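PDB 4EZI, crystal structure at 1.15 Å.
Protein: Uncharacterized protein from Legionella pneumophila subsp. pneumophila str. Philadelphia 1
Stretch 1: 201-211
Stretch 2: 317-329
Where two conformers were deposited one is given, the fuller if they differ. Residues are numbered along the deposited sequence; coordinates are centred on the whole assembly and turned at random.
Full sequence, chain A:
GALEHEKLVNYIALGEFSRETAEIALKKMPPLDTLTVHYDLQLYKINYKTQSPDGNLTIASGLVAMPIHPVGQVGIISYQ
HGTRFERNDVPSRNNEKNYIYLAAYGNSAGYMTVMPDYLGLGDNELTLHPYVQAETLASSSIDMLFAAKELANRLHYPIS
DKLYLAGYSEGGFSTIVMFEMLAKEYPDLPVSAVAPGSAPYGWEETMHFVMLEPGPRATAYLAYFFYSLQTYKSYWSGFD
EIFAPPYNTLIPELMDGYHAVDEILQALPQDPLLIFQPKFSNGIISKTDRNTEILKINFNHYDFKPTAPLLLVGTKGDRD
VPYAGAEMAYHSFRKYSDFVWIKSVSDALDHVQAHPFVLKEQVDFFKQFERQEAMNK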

ATOM      1  N   TYR A 201       9.938   7.287  -1.248  1.00  9.88           N
ATOM      2  CA  TYR A 201      11.023   7.194  -0.305  1.00 10.91           C
ATOM      3  C   TYR A 201      11.609   8.581  -0.051  1.00 10.08           C
ATOM      4  O   TYR A 201      11.988   9.284  -0.979  1.00 12.44           O
ATOM      5  CB  TYR A 201      12.165   6.300  -0.805  1.00 11.53           C
ATOM      6  CG  TYR A 201      11.797   4.856  -1.113  1.00 11.40           C
ATOM      7  CD1 TYR A 201      11.790   3.878  -0.120  1.00 10.70           C
ATOM      8  CD2 TYR A 201      11.467   4.491  -2.391  1.00 10.63           C
ATOM      9  CE1 TYR A 201      11.476   2.536  -0.435  1.00 10.76           C
ATOM     10  CE2 TYR A 201      11.144   3.176  -2.711  1.00  9.75           C
ATOM     11  CZ  TYR A 201      11.124   2.211  -1.722  1.00  9.53           C
ATOM     12  OH  TYR A 201      10.781   0.914  -2.013  1.00 10.88           O
ATOM     13  N   GLY A 202      11.652   8.951   1.214  1.00  9.67           N
ATOM     14  CA  GLY A 202      12.312  10.166   1.661  1.00  9.16           C
ATOM     15  C   GLY A 202      11.405  11.374   1.677  1.00  8.60           C
ATOM     16  O   GLY A 202      10.797  11.736   0.660  1.00  9.16           O
ATOM     17  N   TRP A 203      11.336  12.037   2.825  1.00  8.96           N
ATOM     18  CA  TRP A 203      10.485  13.211   2.972  1.00  9.18           C
ATOM     19  C   TRP A 203      10.918  14.323   2.016  1.00  9.09           C
ATOM     20  O   TRP A 203      10.117  14.830   1.245  1.00  9.75           O
ATOM     21  CB  TRP A 203      10.532  13.689   4.415  1.00  9.24           C
ATOM     22  CG  TRP A 203       9.791  14.948   4.635  1.00 10.05           C
ATOM     23  CD1 TRP A 203      10.319  16.161   4.950  1.00 11.11           C
ATOM     24  CD2 TRP A 203       8.378  15.152   4.487  1.00  9.77           C
ATOM     25  NE1 TRP A 203       9.323  17.108   5.044  1.00 13.06           N
ATOM     26  CE2 TRP A 203       8.126  16.513   4.757  1.00 12.75           C
ATOM     27  CE3 TRP A 203       7.293  14.322   4.157  1.00 11.02           C
ATOM     28  CZ2 TRP A 203       6.848  17.055   4.704  1.00 14.47           C
ATOM     29  CZ3 TRP A 203       6.028  14.855   4.118  1.00 13.20           C
ATOM     30  CH2 TRP A 203       5.811  16.214   4.387  1.00 14.93           C
ATOM     31  N   GLU A 204      12.188  14.711   2.094  1.00 10.26           N
ATOM     32  CA  GLU A 204      12.658  15.796   1.234  1.00 11.34           C
ATOM     33  C   GLU A 204      12.555  15.424  -0.255  1.00  9.69           C
ATOM     34  O   GLU A 204      12.116  16.210  -1.086  1.00 10.75           O
ATOM     35  CB  GLU A 204      14.087  16.211   1.613  1.00 13.62           C
ATOM     36  CG  GLU A 204      14.606  17.421   0.787  1.00 21.44           C
ATOM     37  CD  GLU A 204      16.009  17.880   1.176  1.00 29.05           C
ATOM     38  OE1 GLU A 204      16.702  17.166   1.952  1.00 28.58           O
ATOM     39  OE2 GLU A 204      16.403  18.975   0.691  1.00 34.86           O
ATOM     40  N   GLU A 205      12.985  14.216  -0.591  1.00 10.16           N
ATOM     41  CA  GLU A 205      12.968  13.760  -1.980  1.00 10.38           C
ATOM     42  C   GLU A 205      11.541  13.767  -2.545  1.00 10.18           C
ATOM     43  O   GLU A 205      11.291  14.226  -3.667  1.00  9.67           O
ATOM     44  CB  GLU A 205      13.611  12.373  -2.123  1.00 12.56           C
ATOM     45  CG  GLU A 205      15.133  12.344  -1.852  1.00 15.94           C
ATOM     46  CD  GLU A 205      15.526  12.508  -0.367  1.00 17.61           C
ATOM     47  OE1 GLU A 205      14.707  12.272   0.567  1.00 15.73           O
ATOM     48  OE2 GLU A 205      16.720  12.859  -0.131  1.00 22.41           O
ATOM     49  N   THR A 206      10.614  13.226  -1.775  1.00  9.55           N
ATOM     50  CA  THR A 206       9.249  13.133  -2.234  1.00  8.87           C
ATOM     51  C   THR A 206       8.589  14.514  -2.290  1.00  8.49           C
ATOM     52  O   THR A 206       7.911  14.840  -3.270  1.00  8.57           O
ATOM     53  CB  THR A 206       8.450  12.119  -1.388  1.00  9.10           C
ATOM     54  OG1 THR A 206       9.076  10.842  -1.474  1.00 10.23           O
ATOM     55  CG2 THR A 206       7.009  11.978  -1.891  1.00 10.56           C
HETATM   56  N   MSE A 207       8.763  15.338  -1.259  1.00  8.49           N
HETATM   57  CA  MSE A 207       8.145  16.662  -1.287  1.00  9.41           C
HETATM   58  C   MSE A 207       8.638  17.462  -2.476  1.00  9.52           C
HETATM   59  O   MSE A 207       7.869  18.166  -3.129  1.00 10.46           O
HETATM   60  CB  MSE A 207       8.351  17.440  -0.002  1.00 10.30           C
HETATM   61  CG  MSE A 207       7.483  16.941   1.120  1.00 11.11           C
HETATM   62 SE   MSE A 207       5.578  17.070   0.780  0.75 11.48          SE
HETATM   63  CE  MSE A 207       5.252  15.192   0.428  1.00 14.87           C
ATOM     64  N   HIS A 208       9.941  17.466  -2.714  1.00  9.51           N
ATOM     65  CA  HIS A 208      10.454  18.231  -3.853  1.00 10.72           C
ATOM     66  C   HIS A 208       9.822  17.750  -5.149  1.00  9.26           C
ATOM     67  O   HIS A 208       9.428  18.560  -5.990  1.00 10.77           O
ATOM     68  CB  HIS A 208      11.967  18.219  -3.853  0.50 11.83           C
ATOM     69  CG  HIS A 208      12.565  19.124  -2.820  0.50 14.97           C
ATOM     70  ND1 HIS A 208      13.916  19.361  -2.753  0.50 17.57           N
ATOM     71  CD2 HIS A 208      12.002  19.874  -1.840  0.50 16.98           C
ATOM     72  CE1 HIS A 208      14.168  20.196  -1.758  0.50 16.05           C
ATOM     73  NE2 HIS A 208      13.022  20.529  -1.195  0.50 14.84           N
ATOM     74  N   PHE A 209       9.753  16.432  -5.344  1.00  8.91           N
ATOM     75  CA  PHE A 209       9.287  15.871  -6.586  1.00  8.36           C
ATOM     76  C   PHE A 209       7.799  16.190  -6.800  1.00  8.21           C
ATOM     77  O   PHE A 209       7.395  16.578  -7.887  1.00 10.06           O
ATOM     78  CB  PHE A 209       9.570  14.379  -6.559  1.00  9.36           C
ATOM     79  CG  PHE A 209       9.466  13.703  -7.881  1.00  8.39           C
ATOM     80  CD1 PHE A 209      10.454  13.902  -8.826  1.00  9.61           C
ATOM     81  CD2 PHE A 209       8.418  12.871  -8.181  1.00 10.26           C
ATOM     82  CE1 PHE A 209      10.433  13.249 -10.020  1.00 10.30           C
ATOM     83  CE2 PHE A 209       8.383  12.201  -9.365  1.00 10.66           C
ATOM     84  CZ  PHE A 209       9.401  12.387 -10.298  1.00 11.12           C
ATOM     85  N   VAL A 210       6.991  16.005  -5.764  1.00  7.80           N
ATOM     86  CA  VAL A 210       5.553  16.136  -5.917  1.00  7.51           C
ATOM     87  C   VAL A 210       5.155  17.612  -5.986  1.00  7.67           C
ATOM     88  O   VAL A 210       4.275  17.988  -6.745  1.00  8.58           O
ATOM     89  CB  VAL A 210       4.812  15.323  -4.825  1.00  8.05           C
ATOM     90  CG1 VAL A 210       3.327  15.412  -4.994  1.00 10.30           C
ATOM     91  CG2 VAL A 210       5.246  13.850  -4.866  1.00  9.31           C
HETATM   92  N   MSE A 211       5.814  18.470  -5.199  1.00  7.68           N
HETATM   93  CA  MSE A 211       5.469  19.890  -5.210  0.50  7.83           C
HETATM   94  C   MSE A 211       6.009  20.623  -6.424  1.00  8.04           C
HETATM   95  O   MSE A 211       5.330  21.489  -6.952  1.00  9.27           O
HETATM   96  CB  MSE A 211       5.998  20.570  -3.962  0.50  8.58           C
HETATM   97  CG  MSE A 211       5.290  20.162  -2.699  0.50 10.07           C
HETATM   98 SE   MSE A 211       5.508  21.449  -1.281  0.38 16.28          SE
HETATM   99  CE  MSE A 211       3.861  21.109  -0.327  0.50 11.12           C
ATOM    100  N   GLY A 317      10.676   5.871 -15.266  1.00  9.62           N
ATOM    101  CA  GLY A 317       9.715   6.789 -15.884  1.00  9.08           C
ATOM    102  C   GLY A 317       8.711   7.394 -14.937  1.00  8.27           C
ATOM    103  O   GLY A 317       7.836   8.127 -15.357  1.00  9.31           O
ATOM    104  N   ASP A 318       8.802   7.073 -13.657  1.00  8.59           N
ATOM    105  CA  ASP A 318       7.789   7.533 -12.707  1.00  8.47           C
ATOM    106  C   ASP A 318       7.775   9.057 -12.587  1.00  7.27           C
ATOM    107  O   ASP A 318       8.818   9.646 -12.313  1.00  9.49           O
ATOM    108  CB  ASP A 318       8.041   6.917 -11.330  1.00  7.78           C
ATOM    109  CG  ASP A 318       6.750   6.670 -10.568  1.00  8.65           C
ATOM    110  OD1 ASP A 318       5.947   7.625 -10.442  1.00  8.23           O
ATOM    111  OD2 ASP A 318       6.519   5.525 -10.136  1.00  9.85           O
ATOM    112  N   ARG A 319       6.598   9.642 -12.781  1.00  7.65           N
ATOM    113  CA  ARG A 319       6.364  11.059 -12.560  1.00  8.21           C
ATOM    114  C   ARG A 319       5.513  11.309 -11.317  1.00  7.76           C
ATOM    115  O   ARG A 319       5.142  12.448 -11.052  1.00  9.29           O
ATOM    116  CB  ARG A 319       5.772  11.727 -13.803  1.00 10.07           C
ATOM    117  CG  ARG A 319       6.586  11.572 -15.078  1.00 11.63           C
ATOM    118  CD  ARG A 319       8.053  11.839 -14.895  1.00 14.89           C
ATOM    119  NE  ARG A 319       8.390  13.118 -14.297  1.00 18.89           N
ATOM    120  CZ  ARG A 319       9.601  13.453 -13.819  1.00 20.60           C
ATOM    121  NH1 ARG A 319      10.613  12.587 -13.839  1.00 21.72           N
ATOM    122  NH2 ARG A 319       9.796  14.660 -13.279  1.00 18.88           N
ATOM    123  N   ASP A 320       5.203  10.242 -10.572  1.00  7.73           N
ATOM    124  CA  ASP A 320       4.414  10.388  -9.336  1.00  7.57           C
ATOM    125  C   ASP A 320       5.255  10.337  -8.072  1.00  7.73           C
ATOM    126  O   ASP A 320       4.969  11.077  -7.127  1.00  8.73           O
ATOM    127  CB  ASP A 320       3.360   9.303  -9.206  1.00  7.24           C
ATOM    128  CG  ASP A 320       2.185   9.460 -10.142  1.00  7.58           C
ATOM    129  OD1 ASP A 320       2.343   9.977 -11.259  1.00  9.20           O
ATOM    130  OD2 ASP A 320       1.076   9.047  -9.731  1.00  9.18           O
ATOM    131  N   VAL A 321       6.235   9.436  -8.031  1.00  8.32           N
ATOM    132  CA  VAL A 321       7.161   9.296  -6.914  1.00  9.55           C
ATOM    133  C   VAL A 321       8.588   9.181  -7.463  1.00  9.22           C
ATOM    134  O   VAL A 321       8.799   8.553  -8.499  1.00  9.76           O
ATOM    135  CB  VAL A 321       6.833   8.101  -5.994  1.00 12.35           C
ATOM    136  CG1 VAL A 321       5.469   8.291  -5.318  1.00 15.49           C
ATOM    137  CG2 VAL A 321       6.864   6.861  -6.766  1.00 13.43           C
ATOM    138  N   PRO A 322       9.563   9.792  -6.789  1.00  8.51           N
ATOM    139  CA  PRO A 322      10.883   9.940  -7.382  1.00  9.14           C
ATOM    140  C   PRO A 322      11.680   8.654  -7.349  1.00  8.77           C
ATOM    141  O   PRO A 322      11.925   8.083  -6.282  1.00  9.48           O
ATOM    142  CB  PRO A 322      11.546  11.005  -6.511  1.00  9.83           C
ATOM    143  CG  PRO A 322      10.875  10.883  -5.190  1.00 10.61           C
ATOM    144  CD  PRO A 322       9.452  10.512  -5.512  1.00  9.16           C
ATOM    145  N   TYR A 323      12.141   8.209  -8.504  1.00  9.98           N
ATOM    146  CA  TYR A 323      12.995   7.027  -8.564  1.00 10.34           C
ATOM    147  C   TYR A 323      14.280   7.249  -7.781  1.00 11.75           C
ATOM    148  O   TYR A 323      14.835   6.302  -7.221  1.00 10.73           O
ATOM    149  CB  TYR A 323      13.264   6.605 -10.011  1.00 10.58           C
ATOM    150  CG  TYR A 323      13.756   5.172 -10.068  1.00 10.62           C
ATOM    151  CD1 TYR A 323      12.842   4.125 -10.104  1.00 12.21           C
ATOM    152  CD2 TYR A 323      15.095   4.855 -10.031  1.00 11.04           C
ATOM    153  CE1 TYR A 323      13.231   2.825 -10.117  1.00 11.45           C
ATOM    154  CE2 TYR A 323      15.508   3.512 -10.028  1.00 11.62           C
ATOM    155  CZ  TYR A 323      14.557   2.506 -10.068  1.00 12.20           C
ATOM    156  OH  TYR A 323      14.943   1.185 -10.076  1.00 13.77           O
ATOM    157  N   ALA A 324      14.763   8.496  -7.734  1.00 11.54           N
ATOM    158  CA  ALA A 324      15.933   8.818  -6.915  1.00 11.51           C
ATOM    159  C   ALA A 324      15.734   8.422  -5.454  1.00 12.20           C
ATOM    160  O   ALA A 324      16.692   8.092  -4.760  1.00 12.58           O
ATOM    161  CB  ALA A 324      16.304  10.298  -7.032  1.00 13.95           C
ATOM    162  N   GLY A 325      14.501   8.479  -4.964  1.00 10.81           N
ATOM    163  CA  GLY A 325      14.237   8.026  -3.607  1.00 10.85           C
ATOM    164  C   GLY A 325      14.473   6.523  -3.447  1.00 10.05           C
ATOM    165  O   GLY A 325      15.038   6.071  -2.458  1.00 10.60           O
ATOM    166  N   ALA A 326      14.068   5.751  -4.447  1.00 10.10           N
ATOM    167  CA  ALA A 326      14.298   4.296  -4.416  1.00 10.74           C
ATOM    168  C   ALA A 326      15.799   4.000  -4.414  1.00 10.59           C
ATOM    169  O   ALA A 326      16.269   3.118  -3.683  1.00 10.96           O
ATOM    170  CB  ALA A 326      13.612   3.612  -5.589  1.00 10.42           C
ATOM    171  N   GLU A 327      16.556   4.747  -5.203  1.00  9.92           N
ATOM    172  CA  GLU A 327      18.006   4.552  -5.272  1.00 11.01           C
ATOM    173  C   GLU A 327      18.657   4.856  -3.925  1.00 10.94           C
ATOM    174  O   GLU A 327      19.500   4.100  -3.419  1.00 12.67           O
ATOM    175  CB  GLU A 327      18.601   5.394  -6.396  1.00 11.70           C
ATOM    176  CG  GLU A 327      18.189   4.901  -7.760  1.00 13.06           C
ATOM    177  CD  GLU A 327      18.580   5.803  -8.911  1.00 17.64           C
ATOM    178  OE1 GLU A 327      18.502   7.045  -8.746  1.00 20.85           O
ATOM    179  OE2 GLU A 327      18.897   5.256  -9.996  1.00 18.89           O
HETATM  180  N   MSE A 328      18.222   5.939  -3.299  1.00 11.12           N
HETATM  181  CA  MSE A 328      18.689   6.320  -1.962  0.67 11.67           C
HETATM  182  C   MSE A 328      18.361   5.235  -0.937  1.00 10.91           C
HETATM  183  O   MSE A 328      19.205   4.820  -0.138  1.00 11.88           O
HETATM  184  CB  MSE A 328      18.024   7.633  -1.558  0.67 12.09           C
HETATM  185  CG  MSE A 328      18.226   8.018  -0.111  0.67 12.25           C
HETATM  186 SE   MSE A 328      17.053   9.493   0.313  0.50 13.39          SE
HETATM  187  CE  MSE A 328      15.371   8.499   0.369  0.67 17.29           C
ATOM    188  N   ALA A 329      17.122   4.733  -0.961  1.00 10.81           N
ATOM    189  CA  ALA A 329      16.699   3.687  -0.025  1.00 10.16           C
ATOM    190  C   ALA A 329      17.514   2.411  -0.244  1.00 10.99           C
ATOM    191  O   ALA A 329      17.916   1.755   0.726  1.00 12.18           O
ATOM    192  CB  ALA A 329      15.211   3.400  -0.181  1.00 11.55           C
TER
HETATM  193  O   HOH W   1      10.319   7.497  -4.149  1.00 11.51           O

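No direct hydrogen bond joins these two stretches; a helix and the turn before it rest on a loop that runs into a second helix, and the contact, 619 Å² of buried surface, is built mostly from close packing. The backbones come nearest at the start of stretch 1, where the CA atoms of Tyr201 and Gly325 lie 4.7 Å apart.

Tyr201 exploits that closeness. Its CB sits 3.3 Å from Gly325 O, while its ring settles against the helix beyond, with CD1 3.5 Å from Ala329 CB and CE2 3.8 Å from Ala326 CB. Small residues let the aromatic ring lie close to the helix backbone: Tyr201 CD2 is 3.5 Å from Ala326 CA. Gly325 leaves room as well: a CB there would fall 2.5 Å from Tyr201 O. The one polar link is indirect: water 1 accepts from Tyr201 N at 2.9 Å and donates to Pro322 O at 2.7 Å, bridging two backbone groups.

Gly202, the N-cap residue, has a positive phi, which by itself favours glycine. Packing adds a second reason: an ideal CB would lie 2.7 Å from Met328 CE and 2.2 Å from Glu205 OE1. Without it, Met328 CE approaches Gly202 CA to 3.7 Å. Met328 is a selenomethionine, and its selenium also meets the first helix, with SE 3.4 Å from Glu205 OE2.

Trp203 turns away and Glu204 is out of reach, so the next contacts come from Glu205 and Thr206, a turn into the helix. Pro322 CG packs against their backbone, 3.7 Å from Glu205 O and 4.1 Å from Thr206 CA. Thr206 spends its hydroxyl locally: OG1 donates to Gly202 O at 2.9 Å, an oxygen that also receives Thr206 N, tying the side chain to the helix start.

Phe209, one turn after Glu205, buries the largest area of any residue here. Pro322 CB lies 3.9 Å from the centroid of its ring and 20° off the normal, a CH-pi contact of the kind proline's polarised C-H bonds favour. At the ring edge, Phe209 CZ is 3.5 Å from Asp318 O. Arg319 starts away from the helix, but its end comes back, placing Phe209 CE1 over one face of the guanidinium, 3.6 Å from Arg319 NH2. The loop that meets this ring is braced by Asp318 OD1, which accepts from Asp320 N at 2.7 Å and Val321 N at 3.0 Å.

Val210 closes the contact, its CG2 3.6 Å from Asp320 O.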